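Local coordinates for protein kojibiose phosphorylase (Gut metagenome, PDB 6W0P) that belongs to glycoside hydrolase family 65, in which an N-terminal beta-sandwich domain precedes a mainly helical catalytic domain, at residues M156-S161 / N242-I247; T165-E170 / Y235-E240. All coordinates share one frame; numbering follows the deposited sequence.

Contact 1: M156-S161 / N242-I247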
ATOM      1  N   MET A 156     -37.454  25.935 -16.158  1.00 34.49           N
ATOM      2  CA  MET A 156     -38.155  27.034 -16.832  1.00 34.63           C
ATOM      3  C   MET A 156     -37.084  28.001 -17.325  1.00 35.01           C
ATOM      4  O   MET A 156     -36.152  28.301 -16.561  1.00 34.64           O
ATOM      5  CB  MET A 156     -39.135  27.742 -15.898  1.00 34.57           C
ATOM      6  CG  MET A 156     -40.020  28.741 -16.606  1.00 34.74           C
ATOM      7  SD  MET A 156     -41.327  29.406 -15.550  1.00 34.88           S
ATOM      8  CE  MET A 156     -40.417  30.240 -14.240  1.00 34.89           C
ATOM      9  N   ILE A 157     -37.206  28.397 -18.591  1.00 35.33           N
ATOM     10  CA  ILE A 157     -36.293  29.332 -19.294  1.00 35.83           C
ATOM     11  C   ILE A 157     -37.155  30.451 -19.880  1.00 35.99           C
ATOM     12  O   ILE A 157     -38.069  30.146 -20.677  1.00 35.20           O
ATOM     13  CB  ILE A 157     -35.486  28.597 -20.381  1.00 36.04           C
ATOM     14  CG1 ILE A 157     -34.814  27.334 -19.842  1.00 36.25           C
ATOM     15  CG2 ILE A 157     -34.477  29.543 -21.005  1.00 36.48           C
ATOM     16  CD1 ILE A 157     -34.375  26.367 -20.915  1.00 36.93           C
ATOM     17  N   SER A 158     -36.868  31.689 -19.484  1.00 35.97           N
ATOM     18  CA  SER A 158     -37.478  32.916 -20.040  1.00 35.62           C
ATOM     19  C   SER A 158     -36.414  33.801 -20.717  1.00 35.75           C
ATOM     20  O   SER A 158     -35.269  33.878 -20.232  1.00 35.13           O
ATOM     21  CB  SER A 158     -38.197  33.658 -18.981  1.00 35.05           C
ATOM     22  OG  SER A 158     -37.294  34.465 -18.269  1.00 34.75           O
ATOM     23  N   PHE A 159     -36.813  34.469 -21.798  1.00 35.88           N
ATOM     24  CA  PHE A 159     -35.978  35.385 -22.609  1.00 36.19           C
ATOM     25  C   PHE A 159     -36.688  36.742 -22.651  1.00 36.39           C
ATOM     26  O   PHE A 159     -37.917  36.764 -22.867  1.00 35.39           O
ATOM     27  CB  PHE A 159     -35.801  34.802 -24.013  1.00 36.02           C
ATOM     28  CG  PHE A 159     -35.095  33.469 -24.091  1.00 35.47           C
ATOM     29  CD1 PHE A 159     -33.718  33.397 -24.204  1.00 35.10           C
ATOM     30  CD2 PHE A 159     -35.809  32.285 -24.105  1.00 35.26           C
ATOM     31  CE1 PHE A 159     -33.073  32.178 -24.300  1.00 34.59           C
ATOM     32  CE2 PHE A 159     -35.161  31.065 -24.196  1.00 35.01           C
ATOM     33  CZ  PHE A 159     -33.795  31.013 -24.302  1.00 34.82           C
ATOM     34  N   GLU A 160     -35.976  37.835 -22.392  1.00 37.36           N
ATOM     35  CA  GLU A 160     -36.556  39.186 -22.614  1.00 38.95           C
ATOM     36  C   GLU A 160     -35.521  40.055 -23.324  1.00 39.60           C
ATOM     37  O   GLU A 160     -34.554  40.485 -22.653  1.00 39.33           O
ATOM     38  CB  GLU A 160     -37.036  39.840 -21.317  1.00 39.45           C
ATOM     39  CG  GLU A 160     -37.743  41.170 -21.574  1.00 40.67           C
ATOM     40  CD  GLU A 160     -38.548  41.733 -20.410  1.00 41.02           C
ATOM     41  OE1 GLU A 160     -38.822  40.974 -19.451  1.00 40.51           O
ATOM     42  OE2 GLU A 160     -38.884  42.940 -20.462  1.00 42.10           O
ATOM     43  N   SER A 161     -35.737  40.296 -24.624  1.00 40.04           N
ATOM     44  CA  SER A 161     -34.866  41.121 -25.499  1.00 40.39           C
ATOM     45  C   SER A 161     -35.324  42.577 -25.466  1.00 40.63           C
ATOM     46  O   SER A 161     -36.546  42.805 -25.475  1.00 41.84           O
ATOM     47  CB  SER A 161     -34.871  40.597 -26.909  1.00 40.59           C
ATOM     48  OG  SER A 161     -33.816  41.185 -27.652  1.00 40.55           O
ATOM     49  N   ASN A 242     -39.160  43.722 -25.253  1.00 43.51           N
ATOM     50  CA  ASN A 242     -39.823  44.011 -23.953  1.00 43.12           C
ATOM     51  C   ASN A 242     -40.939  42.993 -23.638  1.00 43.34           C
ATOM     52  O   ASN A 242     -41.728  43.272 -22.734  1.00 43.54           O
ATOM     53  CB  ASN A 242     -40.346  45.454 -23.943  1.00 42.11           C
ATOM     54  CG  ASN A 242     -39.314  46.458 -24.421  1.00 41.43           C
ATOM     55  OD1 ASN A 242     -38.182  46.431 -23.956  1.00 40.01           O
ATOM     56  ND2 ASN A 242     -39.686  47.321 -25.357  1.00 40.34           N
ATOM     57  N   LYS A 243     -41.013  41.847 -24.318  1.00 45.02           N
ATOM     58  CA  LYS A 243     -42.056  40.809 -24.066  1.00 47.05           C
ATOM     59  C   LYS A 243     -41.391  39.484 -23.689  1.00 45.19           C
ATOM     60  O   LYS A 243     -40.666  38.916 -24.504  1.00 43.45           O
ATOM     61  CB  LYS A 243     -42.957  40.587 -25.285  1.00 50.93           C
ATOM     62  CG  LYS A 243     -44.205  39.766 -24.995  1.00 54.20           C
ATOM     63  CD  LYS A 243     -45.001  39.398 -26.240  1.00 56.97           C
ATOM     64  CE  LYS A 243     -46.210  38.533 -25.928  1.00 58.17           C
ATOM     65  NZ  LYS A 243     -47.192  38.540 -27.041  1.00 58.61           N
ATOM     66  N   GLU A 244     -41.642  39.002 -22.481  1.00 43.79           N
ATOM     67  CA  GLU A 244     -40.948  37.806 -21.959  1.00 43.42           C
ATOM     68  C   GLU A 244     -41.501  36.580 -22.690  1.00 43.89           C
ATOM     69  O   GLU A 244     -42.716  36.486 -22.842  1.00 44.94           O
ATOM     70  CB  GLU A 244     -41.113  37.745 -20.449  1.00 42.90           C
ATOM     71  CG  GLU A 244     -40.480  36.519 -19.856  1.00 43.42           C
ATOM     72  CD  GLU A 244     -40.757  36.414 -18.377  1.00 42.60           C
ATOM     73  OE1 GLU A 244     -41.499  35.497 -18.005  1.00 41.64           O
ATOM     74  OE2 GLU A 244     -40.250  37.266 -17.628  1.00 42.85           O
ATOM     75  N   LYS A 245     -40.617  35.713 -23.177  1.00 43.75           N
ATOM     76  CA  LYS A 245     -40.958  34.419 -23.801  1.00 44.32           C
ATOM     77  C   LYS A 245     -40.411  33.327 -22.882  1.00 42.04           C
ATOM     78  O   LYS A 245     -39.200  33.331 -22.641  1.00 40.33           O
ATOM     79  CB  LYS A 245     -40.344  34.363 -25.205  1.00 45.96           C
ATOM     80  CG  LYS A 245     -40.542  33.057 -25.952  1.00 48.10           C
ATOM     81  CD  LYS A 245     -41.959  32.893 -26.457  1.00 51.18           C
ATOM     82  CE  LYS A 245     -42.230  31.514 -27.037  1.00 53.41           C
ATOM     83  NZ  LYS A 245     -43.608  31.047 -26.725  1.00 54.19           N
ATOM     84  N   THR A 246     -41.274  32.463 -22.358  1.00 42.44           N
ATOM     85  CA  THR A 246     -40.894  31.416 -21.376  1.00 42.37           C
ATOM     86  C   THR A 246     -41.227  30.069 -21.989  1.00 40.56           C
ATOM     87  O   THR A 246     -42.208  30.012 -22.672  1.00 40.63           O
ATOM     88  CB  THR A 246     -41.602  31.535 -20.013  1.00 42.79           C
ATOM     89  OG1 THR A 246     -42.982  31.188 -20.144  1.00 44.20           O
ATOM     90  CG2 THR A 246     -41.541  32.920 -19.421  1.00 44.13           C
ATOM     91  N   ILE A 247     -40.448  29.047 -21.662  1.00 39.57           N
ATOM     92  CA  ILE A 247     -40.760  27.617 -21.927  1.00 39.45           C
ATOM     93  C   ILE A 247     -40.506  26.849 -20.623  1.00 39.04           C
ATOM     94  O   ILE A 247     -39.573  27.231 -19.885  1.00 38.21           O
ATOM     95  CB  ILE A 247     -39.919  27.110 -23.113  1.00 39.92           C
ATOM     96  CG1 ILE A 247     -40.226  25.656 -23.465  1.00 40.47           C
ATOM     97  CG2 ILE A 247     -38.437  27.314 -22.879  1.00 40.04           C
ATOM     98  CD1 ILE A 247     -39.590  25.213 -24.780  1.00 41.25           C
TER
HETATM   99  O   HOH W   1     -38.009  38.711 -18.179  1.00 50.33           O
HETATM  100  O   HOH W   2     -38.051  39.447 -25.740  1.00 46.35           O
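Glu160 and Glu244 lean over the same face of the sheet and cross at about a right angle. In both, CG is anti to the backbone N (chi1 -175° and 178°) and the extended chain beyond brings the carboxylates close. They end 4.4 Å apart, measured from Glu160 OE1 to Glu244 OE2. One water sits between them and donates to both oxygens, 2.7 Å from Glu160 OE1. It probably eases the repulsion of the two like charges. Ser158 packs beside them. Its CB meets Thr246 CG2 at 3.5 Å, a tight carbon contact, and the CG of Glu244 at 3.8 Å. The two strands are antiparallel neighbours in the large sheet of the N-terminal domain, whose sequence places it in the galactose mutarotase-like clan. Ile157 pairs with Ile247, and Phe159 with Lys245, each through two backbone hydrogen bonds. Their CB atoms lie on the other face, but the ends of Lys245 and Ile247 lead away from strand 156-161. There Ile157 CB meets Ile247 CG2 at 4.1 Å. The Phe159 ring turns its edge to the Lys245 carbonyl, with CD2 3.8 Å from Lys245 O. The ring also packs on Leu169 and Leu239 of the smaller sheet. At the end of the pairing Asn242 N donates to Ser161 O at 2.8 Å. A second water accepts from Ser161 N and donates to Lys243 O. Ser161 OG is hydrogen-bonded to Ile163 O.

Contact 2: T165-E170 / Y235-E240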
ATOM      1  N   THR A 165     -35.554  40.384 -32.110  1.00 43.41           N
ATOM      2  CA  THR A 165     -34.472  39.499 -32.615  1.00 43.48           C
ATOM      3  C   THR A 165     -34.936  38.041 -32.569  1.00 43.91           C
ATOM      4  O   THR A 165     -35.984  37.737 -31.930  1.00 44.22           O
ATOM      5  CB  THR A 165     -33.174  39.681 -31.816  1.00 42.93           C
ATOM      6  OG1 THR A 165     -32.150  38.956 -32.496  1.00 41.66           O
ATOM      7  CG2 THR A 165     -33.274  39.195 -30.380  1.00 42.17           C
ATOM      8  N   ASP A 166     -34.152  37.175 -33.197  1.00 43.82           N
ATOM      9  CA  ASP A 166     -34.386  35.717 -33.306  1.00 44.44           C
ATOM     10  C   ASP A 166     -33.295  35.024 -32.490  1.00 44.76           C
ATOM     11  O   ASP A 166     -32.128  35.472 -32.540  1.00 44.74           O
ATOM     12  CB  ASP A 166     -34.338  35.238 -34.763  1.00 45.80           C
ATOM     13  CG  ASP A 166     -35.552  35.596 -35.610  1.00 47.18           C
ATOM     14  OD1 ASP A 166     -36.530  36.142 -35.051  1.00 47.40           O
ATOM     15  OD2 ASP A 166     -35.509  35.324 -36.836  1.00 48.22           O
ATOM     16  N   ILE A 167     -33.649  33.968 -31.762  1.00 44.83           N
ATOM     17  CA  ILE A 167     -32.648  33.114 -31.068  1.00 45.18           C
ATOM     18  C   ILE A 167     -33.007  31.667 -31.343  1.00 44.47           C
ATOM     19  O   ILE A 167     -34.175  31.398 -31.676  1.00 44.50           O
ATOM     20  CB  ILE A 167     -32.608  33.398 -29.556  1.00 45.92           C
ATOM     21  CG1 ILE A 167     -33.834  32.821 -28.843  1.00 46.54           C
ATOM     22  CG2 ILE A 167     -32.447  34.886 -29.297  1.00 46.13           C
ATOM     23  CD1 ILE A 167     -33.725  32.868 -27.338  1.00 47.95           C
ATOM     24  N   LYS A 168     -32.033  30.787 -31.155  1.00 44.33           N
ATOM     25  CA  LYS A 168     -32.247  29.331 -31.175  1.00 45.38           C
ATOM     26  C   LYS A 168     -32.051  28.792 -29.761  1.00 42.95           C
ATOM     27  O   LYS A 168     -31.073  29.177 -29.121  1.00 43.18           O
ATOM     28  CB  LYS A 168     -31.280  28.665 -32.149  1.00 48.25           C
ATOM     29  CG  LYS A 168     -31.737  27.285 -32.583  1.00 51.01           C
ATOM     30  CD  LYS A 168     -30.617  26.315 -32.882  1.00 53.02           C
ATOM     31  CE  LYS A 168     -31.167  24.924 -33.113  1.00 54.54           C
ATOM     32  NZ  LYS A 168     -30.170  24.055 -33.776  1.00 56.21           N
ATOM     33  N   LEU A 169     -32.963  27.942 -29.301  1.00 41.64           N
ATOM     34  CA  LEU A 169     -32.855  27.231 -28.008  1.00 40.55           C
ATOM     35  C   LEU A 169     -32.895  25.740 -28.304  1.00 41.14           C
ATOM     36  O   LEU A 169     -33.800  25.329 -29.070  1.00 42.30           O
ATOM     37  CB  LEU A 169     -34.011  27.661 -27.108  1.00 39.51           C
ATOM     38  CG  LEU A 169     -34.208  26.857 -25.828  1.00 38.09           C
ATOM     39  CD1 LEU A 169     -33.064  27.060 -24.844  1.00 37.38           C
ATOM     40  CD2 LEU A 169     -35.516  27.239 -25.191  1.00 37.74           C
ATOM     41  N   GLU A 170     -31.909  24.998 -27.790  1.00 40.91           N
ATOM     42  CA  GLU A 170     -31.857  23.514 -27.820  1.00 40.95           C
ATOM     43  C   GLU A 170     -32.010  23.003 -26.377  1.00 40.05           C
ATOM     44  O   GLU A 170     -31.241  23.452 -25.534  1.00 39.05           O
ATOM     45  CB  GLU A 170     -30.541  23.025 -28.426  1.00 42.03           C
ATOM     46  CG  GLU A 170     -30.294  23.502 -29.850  1.00 43.95           C
ATOM     47  CD  GLU A 170     -28.981  23.051 -30.486  1.00 45.22           C
ATOM     48  OE1 GLU A 170     -28.177  22.373 -29.806  1.00 47.02           O
ATOM     49  OE2 GLU A 170     -28.749  23.391 -31.656  1.00 46.07           O
ATOM     50  N   TYR A 235     -35.855  24.755 -30.769  1.00 45.23           N
ATOM     51  CA  TYR A 235     -36.852  25.860 -30.776  1.00 45.73           C
ATOM     52  C   TYR A 235     -36.230  27.041 -31.521  1.00 46.46           C
ATOM     53  O   TYR A 235     -35.101  27.444 -31.207  1.00 46.03           O
ATOM     54  CB  TYR A 235     -37.342  26.191 -29.362  1.00 44.64           C
ATOM     55  CG  TYR A 235     -37.924  24.996 -28.646  1.00 44.54           C
ATOM     56  CD1 TYR A 235     -39.256  24.647 -28.801  1.00 43.77           C
ATOM     57  CD2 TYR A 235     -37.132  24.183 -27.848  1.00 43.70           C
ATOM     58  CE1 TYR A 235     -39.784  23.524 -28.189  1.00 43.66           C
ATOM     59  CE2 TYR A 235     -37.645  23.060 -27.228  1.00 43.59           C
ATOM     60  CZ  TYR A 235     -38.972  22.724 -27.405  1.00 43.44           C
ATOM     61  OH  TYR A 235     -39.480  21.617 -26.805  1.00 42.36           O
ATOM     62  N   GLU A 236     -36.936  27.507 -32.546  1.00 49.18           N
ATOM     63  CA  GLU A 236     -36.592  28.706 -33.347  1.00 51.72           C
ATOM     64  C   GLU A 236     -37.503  29.806 -32.832  1.00 49.64           C
ATOM     65  O   GLU A 236     -38.672  29.816 -33.219  1.00 51.18           O
ATOM     66  CB  GLU A 236     -36.816  28.485 -34.849  1.00 55.76           C
ATOM     67  CG  GLU A 236     -36.100  27.280 -35.432  1.00 59.60           C
ATOM     68  CD  GLU A 236     -34.587  27.379 -35.475  1.00 63.70           C
ATOM     69  OE1 GLU A 236     -33.934  26.309 -35.602  1.00 66.63           O
ATOM     70  OE2 GLU A 236     -34.064  28.518 -35.380  1.00 67.02           O
ATOM     71  N   LEU A 237     -37.011  30.634 -31.918  1.00 48.31           N
ATOM     72  CA  LEU A 237     -37.866  31.629 -31.237  1.00 46.45           C
ATOM     73  C   LEU A 237     -37.606  33.008 -31.833  1.00 45.47           C
ATOM     74  O   LEU A 237     -36.418  33.361 -32.036  1.00 43.11           O
ATOM     75  CB  LEU A 237     -37.582  31.599 -29.732  1.00 46.10           C
ATOM     76  CG  LEU A 237     -37.752  30.233 -29.068  1.00 45.77           C
ATOM     77  CD1 LEU A 237     -37.269  30.269 -27.639  1.00 43.98           C
ATOM     78  CD2 LEU A 237     -39.199  29.755 -29.145  1.00 46.16           C
ATOM     79  N   THR A 238     -38.691  33.745 -32.060  1.00 45.33           N
ATOM     80  CA  THR A 238     -38.684  35.190 -32.347  1.00 46.49           C
ATOM     81  C   THR A 238     -39.046  35.908 -31.053  1.00 45.82           C
ATOM     82  O   THR A 238     -40.130  35.674 -30.529  1.00 46.90           O
ATOM     83  CB  THR A 238     -39.602  35.504 -33.532  1.00 47.47           C
ATOM     84  OG1 THR A 238     -39.082  34.653 -34.551  1.00 47.89           O
ATOM     85  CG2 THR A 238     -39.583  36.961 -33.958  1.00 47.44           C
ATOM     86  N   LEU A 239     -38.132  36.722 -30.550  1.00 46.53           N
ATOM     87  CA  LEU A 239     -38.350  37.541 -29.341  1.00 46.16           C
ATOM     88  C   LEU A 239     -38.893  38.896 -29.786  1.00 47.23           C
ATOM     89  O   LEU A 239     -38.280  39.513 -30.669  1.00 48.03           O
ATOM     90  CB  LEU A 239     -37.032  37.697 -28.577  1.00 45.75           C
ATOM     91  CG  LEU A 239     -36.327  36.410 -28.156  1.00 45.32           C
ATOM     92  CD1 LEU A 239     -35.115  36.740 -27.301  1.00 44.40           C
ATOM     93  CD2 LEU A 239     -37.269  35.473 -27.417  1.00 45.30           C
ATOM     94  N   GLU A 240     -40.009  39.318 -29.199  1.00 48.52           N
ATOM     95  CA  GLU A 240     -40.568  40.680 -29.346  1.00 49.85           C
ATOM     96  C   GLU A 240     -39.970  41.527 -28.224  1.00 48.12           C
ATOM     97  O   GLU A 240     -40.021  41.067 -27.035  1.00 44.92           O
ATOM     98  CB  GLU A 240     -42.094  40.675 -29.252  1.00 53.58           C
ATOM     99  CG  GLU A 240     -42.760  39.653 -30.160  1.00 58.00           C
ATOM    100  CD  GLU A 240     -44.281  39.675 -30.137  1.00 61.17           C
ATOM    101  OE1 GLU A 240     -44.857  40.689 -29.661  1.00 62.87           O
ATOM    102  OE2 GLU A 240     -44.887  38.677 -30.596  1.00 64.76           O
TER
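Thr165, Ile167 and Leu169 pair with Leu239, Leu237 and Tyr235 in antiparallel register. Each pair has two backbone hydrogen bonds, six in all. The bond from Thr165 N to Leu239 O is the longest, at 3.2 Å. Between these pairs the CA atoms of Asp166 and Lys168 make C-H...O contacts with the carbonyls of Leu237 and Tyr235.

Most of the polar side chains lie on the face of Asp166 and Lys168. Asp166 and Thr238 stand side by side and point the same way. Thr238 OG1 donates to Asp166 OD1 at 3.0 Å, from above the carboxylate plane. Lys168 NZ forms a salt bridge with Glu170 OE2 at 2.6 Å and meets that oxygen on its anti side. Lys168 also passes Glu236, whose chain is bent at CB-CG (chi2 -68°). Here the touch is made by methylene: Lys168 CG lies 3.8 Å from Glu236 OE2. The Lys168 ammonium is too far from that carboxylate for contact, though the opposite charges may still attract.

The face of Ile167 and Leu237 is mainly apolar; Thr165, at its end, has OG1 hydrogen-bonded to His98 NE2. Ile167 CG1 meets Leu237 CB at 4.0 Å, and the two side chains cross obliquely. Ile167 CG2 reaches Leu239 CD1 at 3.8 Å, the side chains here running at about a right angle. Leu169 CB lies 4.2 Å from Leu237 CD1. The Tyr235 ring has its edge toward Leu169 O, with CD2 3.7 Å from it, and its hydroxyl is hydrogen-bonded to Thr217 OG1. This face packs on Phe159 and Ile247 of the larger sheet. With this face laid on a second antiparallel sheet and the face of Asp166 and Glu236 turned outward, the pair is part of one layer of the N-terminal beta-sandwich.

Contacts 1 and 2 belong to different antiparallel sheets of the N-terminal domain, with centres about 10 Å apart. Strand 152-161 is followed in the chain by strand 165-174, and strand 230-239 by strand 245-256. The chain crosses from the large sheet to the small one after 161 and back after 239; in between it also visits the large sheet in strands 186-194, 197-204 and 210-217. Contact 1 thus brackets contact 2 along the chain. The sheets meet through their apolar faces: Ile247 CD1 touches Tyr235 CZ at 3.7 Å, and Phe159 CB touches Leu239 CD2 at 3.8 Å. The inward faces of the two contacts form part of the hydrophobic core between the layers of the sandwich.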